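Local structure of uncharacterized protein (Pyrococcus abyssi, 5IFF) at residues A57-Y62 against M157-I162. The protein acts as a sequence-specific restriction DNA glycosylase, probably removing adenine bases from double-stranded DNA. The protein carries 2 engineered substitutions. Numbering follows the deposited sequence.
Engineered in segment 57-62: Ala57 (natural residue Glu).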
loop_
_atom_site.group_PDB
_atom_site.type_symbol
_atom_site.label_atom_id
_atom_site.label_comp_id
_atom_site.label_asym_id
_atom_site.label_seq_id
_atom_site.Cartn_x
_atom_site.Cartn_y
_atom_site.Cartn_z
ATOM N N ALA A 57 10.494 -20.733 -3.599
ATOM C CA ALA A 57 10.638 -20.316 -2.220
ATOM C C ALA A 57 9.284 -19.894 -1.666
ATOM O O ALA A 57 8.709 -18.916 -2.123
ATOM C CB ALA A 57 11.641 -19.151 -2.124
ATOM N N TRP A 58 8.824 -20.602 -0.640
ATOM C CA TRP A 58 7.507 -20.424 -0.114
ATOM C C TRP A 58 7.637 -20.106 1.371
ATOM O O TRP A 58 8.101 -20.967 2.171
ATOM C CB TRP A 58 6.715 -21.689 -0.327
ATOM C CG TRP A 58 5.252 -21.672 0.128
ATOM C CD1 TRP A 58 4.496 -20.593 0.573
ATOM C CD2 TRP A 58 4.364 -22.828 0.163
ATOM N NE1 TRP A 58 3.206 -21.023 0.848
ATOM C CE2 TRP A 58 3.103 -22.352 0.606
ATOM C CE3 TRP A 58 4.527 -24.173 -0.174
ATOM C CZ2 TRP A 58 2.004 -23.227 0.759
ATOM C CZ3 TRP A 58 3.424 -25.046 -0.010
ATOM C CH2 TRP A 58 2.182 -24.558 0.450
ATOM N N GLN A 59 7.271 -18.890 1.718
ATOM C CA GLN A 59 7.202 -18.480 3.116
ATOM C C GLN A 59 5.884 -18.994 3.620
ATOM O O GLN A 59 4.833 -18.347 3.420
ATOM C CB GLN A 59 7.322 -16.946 3.268
ATOM C CG GLN A 59 7.500 -16.529 4.685
ATOM C CD GLN A 59 6.201 -16.037 5.274
ATOM O OE1 GLN A 59 5.658 -15.025 4.835
ATOM N NE2 GLN A 59 5.672 -16.771 6.254
ATOM N N ILE A 60 5.938 -20.152 4.267
ATOM C CA ILE A 60 4.747 -20.929 4.524
ATOM C C ILE A 60 4.195 -20.646 5.943
ATOM O O ILE A 60 4.946 -20.286 6.864
ATOM C CB ILE A 60 5.030 -22.422 4.336
ATOM C CG1 ILE A 60 3.733 -23.232 4.313
ATOM C CG2 ILE A 60 6.009 -22.943 5.426
ATOM C CD1 ILE A 60 3.976 -24.722 3.899
ATOM N N SER A 61 2.876 -20.770 6.091
ATOM C CA SER A 61 2.197 -20.428 7.361
ATOM C C SER A 61 1.394 -21.642 7.840
ATOM O O SER A 61 1.258 -22.613 7.095
ATOM C CB SER A 61 1.251 -19.223 7.185
ATOM O OG SER A 61 1.956 -18.068 6.809
ATOM N N TYR A 62 0.835 -21.584 9.060
ATOM C CA TYR A 62 -0.036 -22.701 9.507
ATOM C C TYR A 62 -1.430 -22.166 9.937
ATOM O O TYR A 62 -2.325 -22.931 10.265
ATOM C CB TYR A 62 0.641 -23.493 10.643
ATOM C CG TYR A 62 1.149 -22.652 11.812
ATOM C CD1 TYR A 62 0.264 -22.110 12.732
ATOM C CD2 TYR A 62 2.520 -22.399 11.980
ATOM C CE1 TYR A 62 0.705 -21.308 13.819
ATOM C CE2 TYR A 62 2.992 -21.605 13.055
ATOM C CZ TYR A 62 2.073 -21.077 13.978
ATOM O OH TYR A 62 2.475 -20.292 15.025
ATOM N N MET A 157 10.672 -16.609 10.567
ATOM C CA MET A 157 9.858 -17.007 9.416
ATOM C C MET A 157 10.356 -18.338 8.896
ATOM O O MET A 157 11.552 -18.554 8.839
ATOM C CB MET A 157 9.920 -15.958 8.294
ATOM C CG MET A 157 9.291 -14.559 8.725
ATOM S SD MET A 157 8.601 -13.662 7.328
ATOM C CE MET A 157 10.079 -13.401 6.355
ATOM N N VAL A 158 9.442 -19.229 8.521
ATOM C CA VAL A 158 9.836 -20.522 8.005
ATOM C C VAL A 158 9.576 -20.562 6.497
ATOM O O VAL A 158 8.533 -20.066 6.033
ATOM C CB VAL A 158 9.071 -21.678 8.714
ATOM C CG1 VAL A 158 9.414 -23.069 8.029
ATOM C CG2 VAL A 158 9.428 -21.701 10.212
ATOM N N TYR A 159 10.514 -21.138 5.745
ATOM C CA TYR A 159 10.464 -21.178 4.287
ATOM C C TYR A 159 10.651 -22.615 3.901
ATOM O O TYR A 159 11.438 -23.339 4.551
ATOM C CB TYR A 159 11.606 -20.386 3.615
ATOM C CG TYR A 159 11.426 -18.893 3.627
ATOM C CD1 TYR A 159 11.675 -18.167 4.783
ATOM C CD2 TYR A 159 11.034 -18.207 2.476
ATOM C CE1 TYR A 159 11.507 -16.788 4.804
ATOM C CE2 TYR A 159 10.873 -16.841 2.484
ATOM C CZ TYR A 159 11.117 -16.139 3.649
ATOM O OH TYR A 159 10.949 -14.798 3.671
ATOM N N VAL A 160 9.972 -23.043 2.847
ATOM C CA VAL A 160 10.408 -24.296 2.184
ATOM C C VAL A 160 10.827 -23.900 0.760
ATOM O O VAL A 160 10.165 -23.080 0.112
ATOM C CB VAL A 160 9.306 -25.383 2.176
ATOM C CG1 VAL A 160 8.051 -24.824 1.563
ATOM C CG2 VAL A 160 9.765 -26.624 1.418
ATOM N N CYS A 161 11.950 -24.432 0.297
ATOM C CA CYS A 161 12.452 -24.143 -1.041
ATOM C C CYS A 161 12.327 -25.456 -1.818
ATOM O O CYS A 161 12.997 -26.428 -1.477
ATOM C CB CYS A 161 13.912 -23.702 -1.020
ATOM S SG CYS A 161 14.051 -22.033 -0.245
ATOM N N ILE A 162 11.474 -25.450 -2.833
ATOM C CA ILE A 162 11.098 -26.653 -3.573
ATOM C C ILE A 162 11.805 -26.642 -4.925
ATOM O O ILE A 162 11.528 -25.767 -5.715
ATOM C CB ILE A 162 9.600 -26.710 -3.828
ATOM C CG1 ILE A 162 8.829 -26.828 -2.463
ATOM C CG2 ILE A 162 9.290 -27.994 -4.626
ATOM C CD1 ILE A 162 7.344 -26.410 -2.545
HETATM O O HOH W 1 6.714 -18.454 8.272
#
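Gln59 lies across the ring of Tyr159, its methylenes on the ring and its amide end turned to other partners. CB sits over one face of the ring toward the rim, 3.6 Å from CE2, a CH-pi contact. CG, anti to the backbone N (chi1 -170°), comes 3.8 Å from CZ of Tyr159. CD then meets SD of Met157 at 4.0 Å, the two side chains crossing at about a right angle, and OE1 lies 4.1 Å from the same SD; the methionine is poorly ordered. At the tip, NE2 donates to a water 2.8 Å away. That water also accepts from the backbone N of Val158 and donates to the O of Ile60, bridging the two segments. Glutamine suits this place because its methylenes can lie on an aromatic ring while its amide reaches water.

The backbones run antiparallel, joining strand 54-59 to strand 154-163 inside a larger antiparallel sheet, with strands 25-29 and 140-147 on their outer sides. Trp58 and Val160 form a hydrogen-bonded pair, each N giving a bond of 2.9 Å to the other's O. Beyond it, Ile60 N still bonds to Val158 O, but at 3.1 Å and more bent, 143° at the hydrogen. Gln59, Ile60 and Val158 contribute to the adenine-binding site seen for this protein, although no adenine is bound to this chain here.

Trp58 and Val160 point to the other face of the sheet, side by side, CB 3.9 Å from CG1. Ile162 CD1 comes to the indole edge and Ile60 CG1 lies over one indole face. The large indole also packs on Val14 and Leu16 of strand 11-17, while NE1 bonds to Glu71; beta-branched Val160 suits an extended strand and meets Leu190 of helix 188-201. On the Gln59 and Tyr159 face, CB of the engineered Ala57 lies near SG of Cys161.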